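Local structure of putative 6-pyruvoyl tetrahydrobiopterin synthase (Caenorhabditis elegans, 2G64) at residues 48-53 against 110-115; 64-69 against 114-119; 92-97 against 102-107. The protein probably converts 7,8-dihydroneopterin triphosphate into 6-pyruvoyl tetrahydropterin with loss of triphosphate, a zinc-dependent step in tetrahydrobiopterin biosynthesis. The protein carries 1 engineered substitution. All coordinates share one frame; numbering follows the deposited sequence. Where two conformers were deposited one is given.

Contact 1 (48-53 against 110-115)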
ATOM      1  N   TYR A  48      -5.068  -4.734  13.707  1.00 12.24           N
ATOM      2  CA  TYR A  48      -6.270  -5.057  12.967  1.00 11.64           C
ATOM      3  C   TYR A  48      -6.679  -3.788  12.213  1.00 16.52           C
ATOM      4  O   TYR A  48      -6.753  -2.721  12.811  1.00 19.55           O
ATOM      5  CB  TYR A  48      -7.380  -5.433  13.951  1.00 11.59           C
ATOM      6  CG  TYR A  48      -7.246  -6.777  14.622  1.00 15.95           C
ATOM      7  CD1 TYR A  48      -7.789  -7.923  14.038  1.00 16.02           C
ATOM      8  CD2 TYR A  48      -6.628  -6.897  15.877  1.00 11.77           C
ATOM      9  CE1 TYR A  48      -7.702  -9.179  14.669  1.00 15.16           C
ATOM     10  CE2 TYR A  48      -6.551  -8.135  16.518  1.00 13.75           C
ATOM     11  CZ  TYR A  48      -7.072  -9.267  15.908  1.00 13.43           C
ATOM     12  OH  TYR A  48      -6.983 -10.467  16.549  1.00 14.64           O
ATOM     13  N   VAL A  49      -6.931  -3.899  10.914  1.00 12.17           N
ATOM     14  CA  VAL A  49      -7.541  -2.775  10.202  1.00 11.42           C
ATOM     15  C   VAL A  49      -9.075  -2.929  10.289  1.00 13.45           C
ATOM     16  O   VAL A  49      -9.615  -4.001   9.997  1.00 15.39           O
ATOM     17  CB  VAL A  49      -7.102  -2.736   8.726  1.00 14.71           C
ATOM     18  CG1 VAL A  49      -7.776  -1.579   8.010  1.00 15.69           C
ATOM     19  CG2 VAL A  49      -5.564  -2.571   8.624  1.00 13.20           C
ATOM     20  N   TRP A  50      -9.757  -1.867  10.680  1.00 11.43           N
ATOM     21  CA  TRP A  50     -11.219  -1.906  10.771  1.00 13.78           C
ATOM     22  C   TRP A  50     -11.805  -0.957   9.719  1.00 16.45           C
ATOM     23  O   TRP A  50     -11.518   0.234   9.742  1.00 14.05           O
ATOM     24  CB  TRP A  50     -11.647  -1.399  12.149  1.00 14.51           C
ATOM     25  CG  TRP A  50     -13.115  -1.536  12.431  1.00 14.03           C
ATOM     26  CD1 TRP A  50     -13.973  -2.470  11.913  1.00 13.51           C
ATOM     27  CD2 TRP A  50     -13.890  -0.726  13.331  1.00 14.49           C
ATOM     28  NE1 TRP A  50     -15.256  -2.284  12.447  1.00 12.31           N
ATOM     29  CE2 TRP A  50     -15.222  -1.233  13.324  1.00 12.19           C
ATOM     30  CE3 TRP A  50     -13.584   0.362  14.167  1.00 14.74           C
ATOM     31  CZ2 TRP A  50     -16.256  -0.671  14.110  1.00 11.66           C
ATOM     32  CZ3 TRP A  50     -14.633   0.945  14.937  1.00 14.90           C
ATOM     33  CH2 TRP A  50     -15.940   0.408  14.907  1.00 13.53           C
ATOM     34  N   LYS A  51     -12.620  -1.457   8.795  1.00 11.18           N
ATOM     35  CA  LYS A  51     -13.278  -0.503   7.884  1.00 13.22           C
ATOM     36  C   LYS A  51     -14.779  -0.545   8.127  1.00 15.68           C
ATOM     37  O   LYS A  51     -15.358  -1.611   8.205  1.00 14.46           O
ATOM     38  CB  LYS A  51     -12.993  -0.848   6.421  1.00 14.22           C
ATOM     39  CG  LYS A  51     -11.521  -1.141   6.111  1.00 15.02           C
ATOM     40  CD  LYS A  51     -11.338  -1.329   4.618  1.00 23.25           C
ATOM     41  CE  LYS A  51      -9.862  -1.559   4.273  1.00 26.77           C
ATOM     42  NZ  LYS A  51      -9.702  -1.828   2.801  1.00 24.11           N
ATOM     43  N   VAL A  52     -15.385   0.625   8.219  1.00 11.44           N
ATOM     44  CA  VAL A  52     -16.808   0.751   8.533  1.00 17.41           C
ATOM     45  C   VAL A  52     -17.469   1.376   7.321  1.00 12.87           C
ATOM     46  O   VAL A  52     -17.151   2.513   6.956  1.00 12.95           O
ATOM     47  CB  VAL A  52     -17.021   1.661   9.760  1.00 15.45           C
ATOM     48  CG1 VAL A  52     -18.514   2.042   9.916  1.00 14.61           C
ATOM     49  CG2 VAL A  52     -16.479   0.958  10.993  1.00 13.66           C
ATOM     50  N   LYS A  53     -18.366   0.617   6.696  1.00 12.94           N
ATOM     51  CA  LYS A  53     -18.998   1.048   5.454  1.00 16.47           C
ATOM     52  C   LYS A  53     -20.493   1.314   5.675  1.00 14.94           C
ATOM     53  O   LYS A  53     -21.215   0.482   6.218  1.00 12.60           O
ATOM     54  CB  LYS A  53     -18.794  -0.017   4.361  1.00 16.57           C
ATOM     55  CG  LYS A  53     -19.243   0.394   2.943  1.00 16.80           C
ATOM     56  CD  LYS A  53     -18.826  -0.706   1.968  1.00 18.25           C
ATOM     57  CE  LYS A  53     -19.166  -0.353   0.536  1.00 15.28           C
ATOM     58  NZ  LYS A  53     -18.422  -1.190  -0.452  1.00 22.10           N
ATOM     59  N   GLU A 110     -21.600  -5.249  15.709  1.00 14.97           N
ATOM     60  CA  GLU A 110     -22.690  -5.150  16.679  1.00 21.72           C
ATOM     61  C   GLU A 110     -22.466  -4.049  17.720  1.00 16.16           C
ATOM     62  O   GLU A 110     -23.405  -3.327  18.083  1.00 18.51           O
ATOM     63  CB  GLU A 110     -22.960  -6.508  17.339  1.00 22.17           C
ATOM     64  CG  GLU A 110     -23.569  -7.551  16.388  1.00 19.15           C
ATOM     65  CD  GLU A 110     -24.932  -7.126  15.811  1.00 36.11           C
ATOM     66  OE1 GLU A 110     -25.637  -6.320  16.452  1.00 40.41           O
ATOM     67  OE2 GLU A 110     -25.300  -7.601  14.711  1.00 41.28           O
ATOM     68  N   LYS A 111     -21.228  -3.910  18.203  1.00 17.63           N
ATOM     69  CA  LYS A 111     -20.903  -2.853  19.166  1.00 18.76           C
ATOM     70  C   LYS A 111     -21.077  -1.459  18.536  1.00 22.29           C
ATOM     71  O   LYS A 111     -21.614  -0.530  19.156  1.00 20.48           O
ATOM     72  CB  LYS A 111     -19.483  -3.029  19.715  1.00 20.37           C
ATOM     73  CG  LYS A 111     -19.054  -1.940  20.682  1.00 26.95           C
ATOM     74  CD  LYS A 111     -19.683  -2.181  22.061  1.00 28.56           C
ATOM     75  CE  LYS A 111     -19.532  -0.958  22.955  1.00 42.43           C
ATOM     76  NZ  LYS A 111     -20.433  -1.052  24.140  1.00 51.87           N
ATOM     77  N   LEU A 112     -20.654  -1.319  17.287  1.00 14.15           N
ATOM     78  CA  LEU A 112     -20.821  -0.037  16.601  1.00 15.73           C
ATOM     79  C   LEU A 112     -22.298   0.238  16.428  1.00 17.13           C
ATOM     80  O   LEU A 112     -22.767   1.326  16.738  1.00 19.63           O
ATOM     81  CB  LEU A 112     -20.139  -0.019  15.243  1.00 12.88           C
ATOM     82  CG  LEU A 112     -20.326   1.276  14.460  1.00 14.04           C
ATOM     83  CD1 LEU A 112     -19.843   2.479  15.294  1.00 18.59           C
ATOM     84  CD2 LEU A 112     -19.612   1.213  13.091  1.00 14.28           C
ATOM     85  N   LYS A 113     -23.029  -0.751  15.940  1.00 18.69           N
ATOM     86  CA  LYS A 113     -24.472  -0.552  15.741  1.00 24.50           C
ATOM     87  C   LYS A 113     -25.144  -0.048  17.033  1.00 32.27           C
ATOM     88  O   LYS A 113     -26.014   0.838  16.998  1.00 24.38           O
ATOM     89  CB  LYS A 113     -25.105  -1.825  15.209  1.00 19.95           C
ATOM     90  CG  LYS A 113     -26.349  -1.620  14.373  1.00 30.99           C
ATOM     91  CD  LYS A 113     -26.626  -2.877  13.568  1.00 34.35           C
ATOM     92  CE  LYS A 113     -28.104  -3.213  13.540  1.00 69.02           C
ATOM     93  NZ  LYS A 113     -28.341  -4.575  12.975  1.00 41.29           N
ATOM     94  N   SER A 114     -24.680  -0.573  18.167  1.00 19.30           N
ATOM     95  CA  SER A 114     -25.168  -0.228  19.497  1.00 26.13           C
ATOM     96  C   SER A 114     -24.903   1.215  19.945  1.00 31.36           C
ATOM     97  O   SER A 114     -25.579   1.711  20.835  1.00 30.70           O
ATOM     98  CB  SER A 114     -24.623  -1.222  20.536  1.00 22.00           C
ATOM     99  OG  SER A 114     -23.410  -0.771  21.102  1.00 25.05           O
ATOM    100  N   VAL A 115     -23.931   1.891  19.339  1.00 22.24           N
ATOM    101  CA  VAL A 115     -23.588   3.249  19.759  0.50 20.07           C
ATOM    102  C   VAL A 115     -23.924   4.303  18.709  1.00 25.65           C
ATOM    103  O   VAL A 115     -23.782   5.500  18.952  1.00 22.20           O
ATOM    104  CB  VAL A 115     -22.109   3.407  20.240  0.50 23.07           C
ATOM    105  CG1 VAL A 115     -21.825   2.507  21.441  0.50 29.02           C
ATOM    106  CG2 VAL A 115     -21.098   3.176  19.104  0.50  9.83           C
TER
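Leu-112 carries the whole of its side of this contact, meeting Trp-50 and Val-52 on the strand. One methyl, CD2, does most of the touching. It meets Val-52 nearly tip to tip, with Leu-112 CD2 3.5 Å from Val-52 CG1, a close approach for two methyls, and 3.8 Å from Val-52 CG2. The same methyl lies 4.0 Å from Trp-50 CZ2, on the benzo end of the indole, and Leu-112 CB follows, 4.1 Å from Trp-50 CZ2. The leucine thus crosses the indole at a slant while meeting the valine head on.

In Trp-50, CG stands anti to the backbone N (chi1 -173°), which extends the indole from the strand towards the helix. Val-52 of the same strand lies over one face of the indole, its CG2 3.4 Å above the plane and offset towards the rim. Leu-112 is likewise extended, its CG anti to N (chi1 178°). One turn along from Lys-111, Ser-114 OG donates to Lys-111 O (2.7 Å).

Further out, Trp-50 also packs on Met-75, Val-78 and Leu-79 of helix 68-80 and on Met-108 of helix 101-115, and Val-52 reaches Met-75, so the indole is shared by both long helices. The backbone of strand 44-57 pairs with strand 6-19 through Trp-50 with Asp-13 and Val-52 with Arg-11. Entirely apolar and buried, this is the helix-on-sheet core of the T-fold (tunnelling fold) of the 6-pyruvoyl tetrahydropterin synthase family, in which two helices pack on one side of an antiparallel sheet.

Contact 2 (64-69 against 114-119)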
ATOM      1  N   MET A  64     -23.770  14.659   2.245  1.00 15.80           N
ATOM      2  CA  MET A  64     -23.175  13.517   2.938  0.50 11.02           C
ATOM      3  C   MET A  64     -24.162  12.380   3.160  1.00 15.47           C
ATOM      4  O   MET A  64     -25.355  12.599   3.401  1.00 16.96           O
ATOM      5  CB  MET A  64     -22.601  13.957   4.279  0.50 25.31           C
ATOM      6  CG  MET A  64     -21.446  14.915   4.144  0.50 10.09           C
ATOM      7  SD  MET A  64     -20.841  15.470   5.752  0.50 46.36           S
ATOM      8  CE  MET A  64     -22.353  15.580   6.715  0.50 17.44           C
ATOM      9  N   VAL A  65     -23.649  11.158   3.083  1.00 17.19           N
ATOM     10  CA  VAL A  65     -24.399   9.960   3.522  1.00 15.86           C
ATOM     11  C   VAL A  65     -24.549   9.929   5.062  1.00 15.90           C
ATOM     12  O   VAL A  65     -25.561   9.459   5.621  1.00 16.17           O
ATOM     13  CB  VAL A  65     -23.667   8.670   3.037  1.00 19.37           C
ATOM     14  CG1 VAL A  65     -24.206   7.449   3.752  1.00 19.75           C
ATOM     15  CG2 VAL A  65     -23.793   8.503   1.515  1.00 21.55           C
ATOM     16  N   TYR A  66     -23.542  10.457   5.743  1.00 17.82           N
ATOM     17  CA  TYR A  66     -23.497  10.456   7.200  1.00 20.04           C
ATOM     18  C   TYR A  66     -22.469  11.497   7.615  1.00 19.53           C
ATOM     19  O   TYR A  66     -21.513  11.776   6.890  1.00 25.35           O
ATOM     20  CB  TYR A  66     -23.054   9.061   7.704  1.00 16.96           C
ATOM     21  CG  TYR A  66     -23.351   8.692   9.162  1.00 18.35           C
ATOM     22  CD1 TYR A  66     -24.584   8.161   9.536  1.00 20.33           C
ATOM     23  CD2 TYR A  66     -22.366   8.802  10.145  1.00 21.07           C
ATOM     24  CE1 TYR A  66     -24.843   7.770  10.867  1.00 34.68           C
ATOM     25  CE2 TYR A  66     -22.616   8.415  11.487  1.00 19.73           C
ATOM     26  CZ  TYR A  66     -23.850   7.905  11.836  1.00 18.71           C
ATOM     27  OH  TYR A  66     -24.098   7.514  13.141  1.00 25.71           O
ATOM     28  N   ASP A  67     -22.648  12.046   8.810  1.00 18.55           N
ATOM     29  CA  ASP A  67     -21.696  13.016   9.343  1.00 19.69           C
ATOM     30  C   ASP A  67     -20.396  12.325   9.796  1.00 24.84           C
ATOM     31  O   ASP A  67     -20.414  11.544  10.746  1.00 24.04           O
ATOM     32  CB  ASP A  67     -22.360  13.745  10.508  1.00 26.48           C
ATOM     33  CG  ASP A  67     -21.427  14.715  11.204  1.00 39.27           C
ATOM     34  OD1 ASP A  67     -20.801  15.536  10.518  1.00 39.33           O
ATOM     35  OD2 ASP A  67     -21.328  14.653  12.442  1.00 53.07           O
ATOM     36  N   LEU A  68     -19.289  12.590   9.106  1.00 22.83           N
ATOM     37  CA  LEU A  68     -18.028  11.902   9.414  1.00 32.04           C
ATOM     38  C   LEU A  68     -17.548  12.204  10.830  1.00 33.02           C
ATOM     39  O   LEU A  68     -16.982  11.331  11.497  1.00 25.12           O
ATOM     40  CB  LEU A  68     -16.925  12.204   8.383  1.00 22.38           C
ATOM     41  CG  LEU A  68     -15.531  11.617   8.689  1.00 32.71           C
ATOM     42  CD1 LEU A  68     -15.543  10.095   8.740  1.00 36.35           C
ATOM     43  CD2 LEU A  68     -14.454  12.096   7.730  1.00 30.75           C
ATOM     44  N   ALA A  69     -17.784  13.431  11.295  1.00 26.93           N
ATOM     45  CA  ALA A  69     -17.397  13.803  12.652  1.00 26.59           C
ATOM     46  C   ALA A  69     -18.097  12.916  13.682  1.00 29.42           C
ATOM     47  O   ALA A  69     -17.470  12.449  14.642  1.00 28.46           O
ATOM     48  CB  ALA A  69     -17.707  15.272  12.916  1.00 35.59           C
ATOM     49  N   SER A 114     -24.680  -0.573  18.167  1.00 19.30           N
ATOM     50  CA  SER A 114     -25.168  -0.228  19.497  1.00 26.13           C
ATOM     51  C   SER A 114     -24.903   1.215  19.945  1.00 31.36           C
ATOM     52  O   SER A 114     -25.579   1.711  20.835  1.00 30.70           O
ATOM     53  CB  SER A 114     -24.623  -1.222  20.536  1.00 22.00           C
ATOM     54  OG  SER A 114     -23.410  -0.771  21.102  1.00 25.05           O
ATOM     55  N   VAL A 115     -23.931   1.891  19.339  1.00 22.24           N
ATOM     56  CA  VAL A 115     -23.588   3.249  19.759  0.50 20.07           C
ATOM     57  C   VAL A 115     -23.924   4.303  18.709  1.00 25.65           C
ATOM     58  O   VAL A 115     -23.782   5.500  18.952  1.00 22.20           O
ATOM     59  CB  VAL A 115     -22.109   3.407  20.240  0.50 23.07           C
ATOM     60  CG1 VAL A 115     -21.825   2.507  21.441  0.50 29.02           C
ATOM     61  CG2 VAL A 115     -21.098   3.176  19.104  0.50  9.83           C
ATOM     62  N   MET A 116     -24.389   3.866  17.545  1.00 25.38           N
ATOM     63  CA  MET A 116     -24.576   4.800  16.435  1.00 27.40           C
ATOM     64  C   MET A 116     -25.790   5.698  16.588  1.00 25.80           C
ATOM     65  O   MET A 116     -26.867   5.227  16.939  1.00 29.67           O
ATOM     66  CB  MET A 116     -24.671   4.059  15.106  1.00 25.74           C
ATOM     67  CG  MET A 116     -23.331   3.722  14.513  1.00 22.60           C
ATOM     68  SD  MET A 116     -23.541   2.804  12.991  1.00 23.12           S
ATOM     69  CE  MET A 116     -23.765   4.169  11.823  1.00 20.94           C
ATOM     70  N   SER A 117     -25.602   6.978  16.277  1.00 31.50           N
ATOM     71  CA  SER A 117     -26.717   7.936  16.177  1.00 46.22           C
ATOM     72  C   SER A 117     -27.758   7.550  15.119  1.00 49.03           C
ATOM     73  O   SER A 117     -28.960   7.698  15.343  1.00 50.86           O
ATOM     74  CB  SER A 117     -26.218   9.391  16.006  1.00 37.65           C
ATOM     75  OG  SER A 117     -25.358   9.576  14.878  1.00 28.37           O
ATOM     76  N   ASN A 118     -27.298   7.028  13.985  1.00 37.78           N
ATOM     77  CA  ASN A 118     -28.200   6.505  12.948  1.00 40.83           C
ATOM     78  C   ASN A 118     -27.755   5.126  12.435  1.00 24.31           C
ATOM     79  O   ASN A 118     -27.075   5.024  11.399  1.00 32.04           O
ATOM     80  CB  ASN A 118     -28.329   7.517  11.789  1.00 39.42           C
ATOM     81  CG  ASN A 118     -29.178   6.994  10.629  1.00 65.30           C
ATOM     82  OD1 ASN A 118     -30.088   6.184  10.819  1.00 57.36           O
ATOM     83  ND2 ASN A 118     -28.883   7.469   9.420  1.00 58.40           N
ATOM     84  N   PRO A 119     -28.111   4.067  13.166  1.00 30.36           N
ATOM     85  CA  PRO A 119     -27.567   2.740  12.866  1.00 37.64           C
ATOM     86  C   PRO A 119     -28.150   2.121  11.598  1.00 35.90           C
ATOM     87  O   PRO A 119     -27.590   1.155  11.073  1.00 23.35           O
ATOM     88  CB  PRO A 119     -27.930   1.915  14.104  1.00 31.81           C
ATOM     89  CG  PRO A 119     -29.094   2.633  14.717  1.00 29.52           C
ATOM     90  CD  PRO A 119     -29.003   4.066  14.339  1.00 38.90           C
TER
HETATM   91  O   HOH W   1     -27.248   9.747   7.911  1.00 44.05           O
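Tyr-66 reaches Met-116, Ser-117 and Asn-118 because its ring is swung into an extended position, CG anti to the backbone N (chi1 -161°), while the Met-116 chain bends at its last torsion (chi3 85°) and turns CE back to the phenol. In this T-fold the two segments lie at helix ends: 64-69 leads into helix 68-80, with Asp-67 as its N-cap residue, and 114-119 leads out of helix 101-115.

The phenol end gathers the contact. Met-116 crosses the ring at a slant, and its CE lies 3.7 Å from Tyr-66 CZ. Asn-118 runs alongside the ring in the opposite sense, its amide plane tilted only modestly from the ring plane, and its CB lies 3.6 Å from Tyr-66 CE1. The backbone contributes one polar link, a weak but fairly straight hydrogen bond from Asn-118 N to Tyr-66 OH (3.3 Å, 163° at the hydrogen).

A second shell fixes the hydroxyls. Tyr-66 OH and Ser-117 OG, 3.0 Å apart, are each hydrogen-bonded to the carboxylate of Glu-74 in helix 68-80, one to OE1 and the other to OE2, so a single glutamate positions both sides of the contact and its charge would probably polarise both hydroxyls. Tyr-66 and Met-116 share a further neighbour, Leu-54 of strand 44-57, which ties this partly buried patch to the sheet, and Val-65 N is hydrogen-bonded to Glu-102 OE2 of a neighbouring subunit.

Beside the ring, Asn-118 is held at both ends of its amide: OD1 is hydrogen-bonded to Ser-120 OG, and ND2 donates to a bridging water at 3.2 Å. That water in turn donates to Val-65 O, 2.9 Å away.

Contact 3 (92-97 against 102-107)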
ATOM      1  N   GLU A  92     -15.135  -8.527  27.594  1.00 18.64           N
ATOM      2  CA  GLU A  92     -16.027  -9.508  28.168  1.00 17.44           C
ATOM      3  C   GLU A  92     -16.568 -10.448  27.102  1.00 14.46           C
ATOM      4  O   GLU A  92     -16.650 -11.674  27.314  1.00 16.29           O
ATOM      5  CB  GLU A  92     -17.164  -8.838  28.935  1.00 18.22           C
ATOM      6  CG  GLU A  92     -17.960  -9.801  29.770  1.00 28.09           C
ATOM      7  CD  GLU A  92     -17.179 -10.347  30.974  1.00 43.55           C
ATOM      8  OE1 GLU A  92     -16.126  -9.769  31.352  1.00 35.87           O
ATOM      9  OE2 GLU A  92     -17.634 -11.359  31.551  1.00 41.16           O
ATOM     10  N   PHE A  93     -16.901  -9.877  25.952  1.00 16.32           N
ATOM     11  CA  PHE A  93     -17.497 -10.637  24.853  1.00 13.54           C
ATOM     12  C   PHE A  93     -16.689 -11.897  24.490  1.00 16.41           C
ATOM     13  O   PHE A  93     -17.248 -12.972  24.191  1.00 15.84           O
ATOM     14  CB  PHE A  93     -17.644  -9.747  23.614  1.00 12.43           C
ATOM     15  CG  PHE A  93     -18.187 -10.479  22.418  1.00 14.29           C
ATOM     16  CD1 PHE A  93     -19.550 -10.700  22.272  1.00 19.57           C
ATOM     17  CD2 PHE A  93     -17.321 -10.959  21.441  1.00 12.79           C
ATOM     18  CE1 PHE A  93     -20.045 -11.387  21.151  1.00 19.86           C
ATOM     19  CE2 PHE A  93     -17.788 -11.648  20.338  1.00 13.47           C
ATOM     20  CZ  PHE A  93     -19.165 -11.864  20.182  1.00 20.87           C
ATOM     21  N   PHE A  94     -15.366 -11.752  24.484  1.00 13.26           N
ATOM     22  CA  PHE A  94     -14.501 -12.845  24.026  1.00 14.04           C
ATOM     23  C   PHE A  94     -14.224 -13.911  25.074  1.00 18.37           C
ATOM     24  O   PHE A  94     -13.610 -14.948  24.788  1.00 14.15           O
ATOM     25  CB  PHE A  94     -13.208 -12.281  23.401  1.00 13.80           C
ATOM     26  CG  PHE A  94     -13.465 -11.492  22.149  1.00 11.49           C
ATOM     27  CD1 PHE A  94     -13.844 -12.147  20.959  1.00 12.69           C
ATOM     28  CD2 PHE A  94     -13.391 -10.103  22.164  1.00 14.80           C
ATOM     29  CE1 PHE A  94     -14.128 -11.417  19.794  1.00 19.27           C
ATOM     30  CE2 PHE A  94     -13.672  -9.374  21.006  1.00 19.44           C
ATOM     31  CZ  PHE A  94     -14.036 -10.036  19.818  1.00 20.36           C
ATOM     32  N   LYS A  95     -14.700 -13.695  26.292  1.00 14.82           N
ATOM     33  CA  LYS A  95     -14.665 -14.796  27.277  1.00 16.18           C
ATOM     34  C   LYS A  95     -15.511 -16.011  26.851  1.00 19.21           C
ATOM     35  O   LYS A  95     -15.251 -17.143  27.269  1.00 17.93           O
ATOM     36  CB  LYS A  95     -15.121 -14.287  28.655  1.00 21.22           C
ATOM     37  CG  LYS A  95     -14.152 -13.273  29.265  1.00 32.44           C
ATOM     38  CD  LYS A  95     -14.501 -12.978  30.718  1.00 36.23           C
ATOM     39  CE  LYS A  95     -13.399 -12.175  31.404  1.00 64.89           C
ATOM     40  NZ  LYS A  95     -13.133 -10.867  30.737  1.00 65.98           N
ATOM     41  N   THR A  96     -16.526 -15.773  26.026  1.00 17.20           N
ATOM     42  CA  THR A  96     -17.494 -16.823  25.688  1.00 14.16           C
ATOM     43  C   THR A  96     -17.692 -17.033  24.181  1.00 16.25           C
ATOM     44  O   THR A  96     -18.469 -17.904  23.763  1.00 16.11           O
ATOM     45  CB  THR A  96     -18.870 -16.550  26.369  1.00 14.31           C
ATOM     46  OG1 THR A  96     -19.290 -15.214  26.058  1.00 17.07           O
ATOM     47  CG2 THR A  96     -18.732 -16.688  27.907  1.00 19.91           C
ATOM     48  N   THR A  97     -16.972 -16.257  23.360  1.00 14.57           N
ATOM     49  CA  THR A  97     -16.992 -16.461  21.923  1.00 12.11           C
ATOM     50  C   THR A  97     -15.533 -16.342  21.474  1.00 14.20           C
ATOM     51  O   THR A  97     -14.842 -15.386  21.875  1.00 14.22           O
ATOM     52  CB  THR A  97     -17.865 -15.382  21.216  1.00 13.75           C
ATOM     53  OG1 THR A  97     -19.245 -15.509  21.633  1.00 15.56           O
ATOM     54  CG2 THR A  97     -17.756 -15.509  19.676  1.00 12.72           C
ATOM     55  N   GLU A 102     -13.345 -13.632  12.179  1.00 14.60           N
ATOM     56  CA  GLU A 102     -14.791 -13.729  11.865  1.00 14.12           C
ATOM     57  C   GLU A 102     -15.593 -13.163  13.027  1.00 14.30           C
ATOM     58  O   GLU A 102     -16.472 -12.310  12.852  1.00 13.72           O
ATOM     59  CB  GLU A 102     -15.196 -15.206  11.636  1.00 12.68           C
ATOM     60  CG  GLU A 102     -14.669 -15.839  10.334  1.00 15.43           C
ATOM     61  CD  GLU A 102     -13.300 -16.501  10.479  1.00 15.12           C
ATOM     62  OE1 GLU A 102     -12.484 -16.093  11.357  1.00 15.74           O
ATOM     63  OE2 GLU A 102     -13.035 -17.416   9.679  1.00 16.89           O
ATOM     64  N   ASN A 103     -15.286 -13.626  14.234  1.00 11.06           N
ATOM     65  CA  ASN A 103     -16.054 -13.195  15.414  1.00 12.86           C
ATOM     66  C   ASN A 103     -15.729 -11.775  15.865  1.00 13.28           C
ATOM     67  O   ASN A 103     -16.581 -11.086  16.449  1.00 14.52           O
ATOM     68  CB  ASN A 103     -15.917 -14.206  16.571  1.00 12.77           C
ATOM     69  CG  ASN A 103     -16.789 -15.434  16.380  1.00 16.46           C
ATOM     70  OD1 ASN A 103     -17.959 -15.329  15.969  1.00 16.13           O
ATOM     71  ND2 ASN A 103     -16.215 -16.621  16.638  1.00 13.49           N
ATOM     72  N   VAL A 104     -14.519 -11.318  15.558  1.00 14.17           N
ATOM     73  CA  VAL A 104     -14.153  -9.919  15.806  1.00 15.27           C
ATOM     74  C   VAL A 104     -14.977  -9.015  14.887  1.00 11.98           C
ATOM     75  O   VAL A 104     -15.484  -7.989  15.306  1.00 14.92           O
ATOM     76  CB  VAL A 104     -12.628  -9.673  15.599  1.00 14.57           C
ATOM     77  CG1 VAL A 104     -12.282  -8.182  15.762  1.00 14.43           C
ATOM     78  CG2 VAL A 104     -11.804 -10.524  16.620  1.00 16.47           C
ATOM     79  N   ALA A 105     -15.129  -9.417  13.626  1.00 12.02           N
ATOM     80  CA  ALA A 105     -15.901  -8.595  12.688  1.00 10.34           C
ATOM     81  C   ALA A 105     -17.341  -8.446  13.195  1.00 14.42           C
ATOM     82  O   ALA A 105     -17.933  -7.359  13.153  1.00 12.11           O
ATOM     83  CB  ALA A 105     -15.869  -9.229  11.318  1.00 12.00           C
ATOM     84  N   ILE A 106     -17.894  -9.544  13.690  1.00 13.94           N
ATOM     85  CA  ILE A 106     -19.255  -9.540  14.213  1.00 13.21           C
ATOM     86  C   ILE A 106     -19.342  -8.642  15.455  1.00 16.22           C
ATOM     87  O   ILE A 106     -20.231  -7.788  15.568  1.00 14.39           O
ATOM     88  CB  ILE A 106     -19.778 -10.993  14.517  1.00 15.58           C
ATOM     89  CG1 ILE A 106     -19.915 -11.805  13.223  1.00 11.95           C
ATOM     90  CG2 ILE A 106     -21.149 -10.943  15.235  1.00 15.19           C
ATOM     91  CD1 ILE A 106     -20.102 -13.307  13.460  1.00 16.17           C
ATOM     92  N   TYR A 107     -18.410  -8.835  16.383  1.00 12.75           N
ATOM     93  CA  TYR A 107     -18.326  -8.002  17.577  1.00 14.69           C
ATOM     94  C   TYR A 107     -18.302  -6.513  17.246  1.00 15.93           C
ATOM     95  O   TYR A 107     -19.073  -5.741  17.801  1.00 14.39           O
ATOM     96  CB  TYR A 107     -17.103  -8.403  18.447  1.00 11.29           C
ATOM     97  CG  TYR A 107     -16.852  -7.388  19.530  1.00 14.36           C
ATOM     98  CD1 TYR A 107     -17.620  -7.384  20.697  1.00 19.56           C
ATOM     99  CD2 TYR A 107     -15.881  -6.401  19.367  1.00 15.39           C
ATOM    100  CE1 TYR A 107     -17.395  -6.426  21.681  1.00 18.84           C
ATOM    101  CE2 TYR A 107     -15.652  -5.464  20.338  1.00 14.14           C
ATOM    102  CZ  TYR A 107     -16.422  -5.467  21.486  1.00 24.18           C
ATOM    103  OH  TYR A 107     -16.187  -4.510  22.450  1.00 18.39           O
TER
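Phe-93, Phe-94 and Tyr-107 form an aromatic cluster between the loop after helix 87-90 and the first half of helix 101-115 in this T-fold. The two phenylalanines take different first torsions: Phe-93 has CG anti to the backbone N (chi1 177°), whereas Phe-94 has it anti to the carbonyl carbon. With these torsions Phe-93 CD2 lies over the centre of the Phe-94 ring, 3.5 Å above its plane.

Tyr-107 joins both, its ring plane oblique to each, turned 38° from Phe-93 and 56° from Phe-94. Its CD1 lies over one face of Phe-93, 3.6 Å from Phe-93 CG, and Phe-94 CE2 lies over a face of the tyrosine ring. Phe-94 CZ meets Tyr-107 CB at 3.7 Å and also packs on Val-104 CG2 at 3.9 Å; the side chain of Val-104 is about 8 Å from a bound zinc ion. Tyr-107 OH is hydrogen-bonded to Thr-81 OG1. With an alanine at Tyr-107, both phenylalanine rings would probably lose their shared partner and Thr-81 OG1 its hydroxyl mate.

At the other end of the contact the Asn-103 amide, whose ND2 is hydrogen-bonded to Val-98 O, meets the methyl of Thr-97, CG2 lying 3.4 Å from Asn-103 CG.

All three segment pairs involve helix 101-115, but contact 2 is made by the residues that follow it. Contact 1 lies deepest, its centre about 5 Å from the centre of the chain, and joins the helix to strand 44-57 through aliphatic and indole carbon alone. Contact 3, also buried, is local: a cluster of three aromatic rings takes the larger part, beside a valine and a threonine methyl. Contact 2 has its centre about 16 Å from that of the chain; partly buried, it mixes hydroxyls, a backbone N-H and a water with its apolar packing, and draws on a glutamate of helix 68-80. Contacts 1 and 2 touch, whereas contacts 2 and 3 lie on opposite sides of the chain's centre.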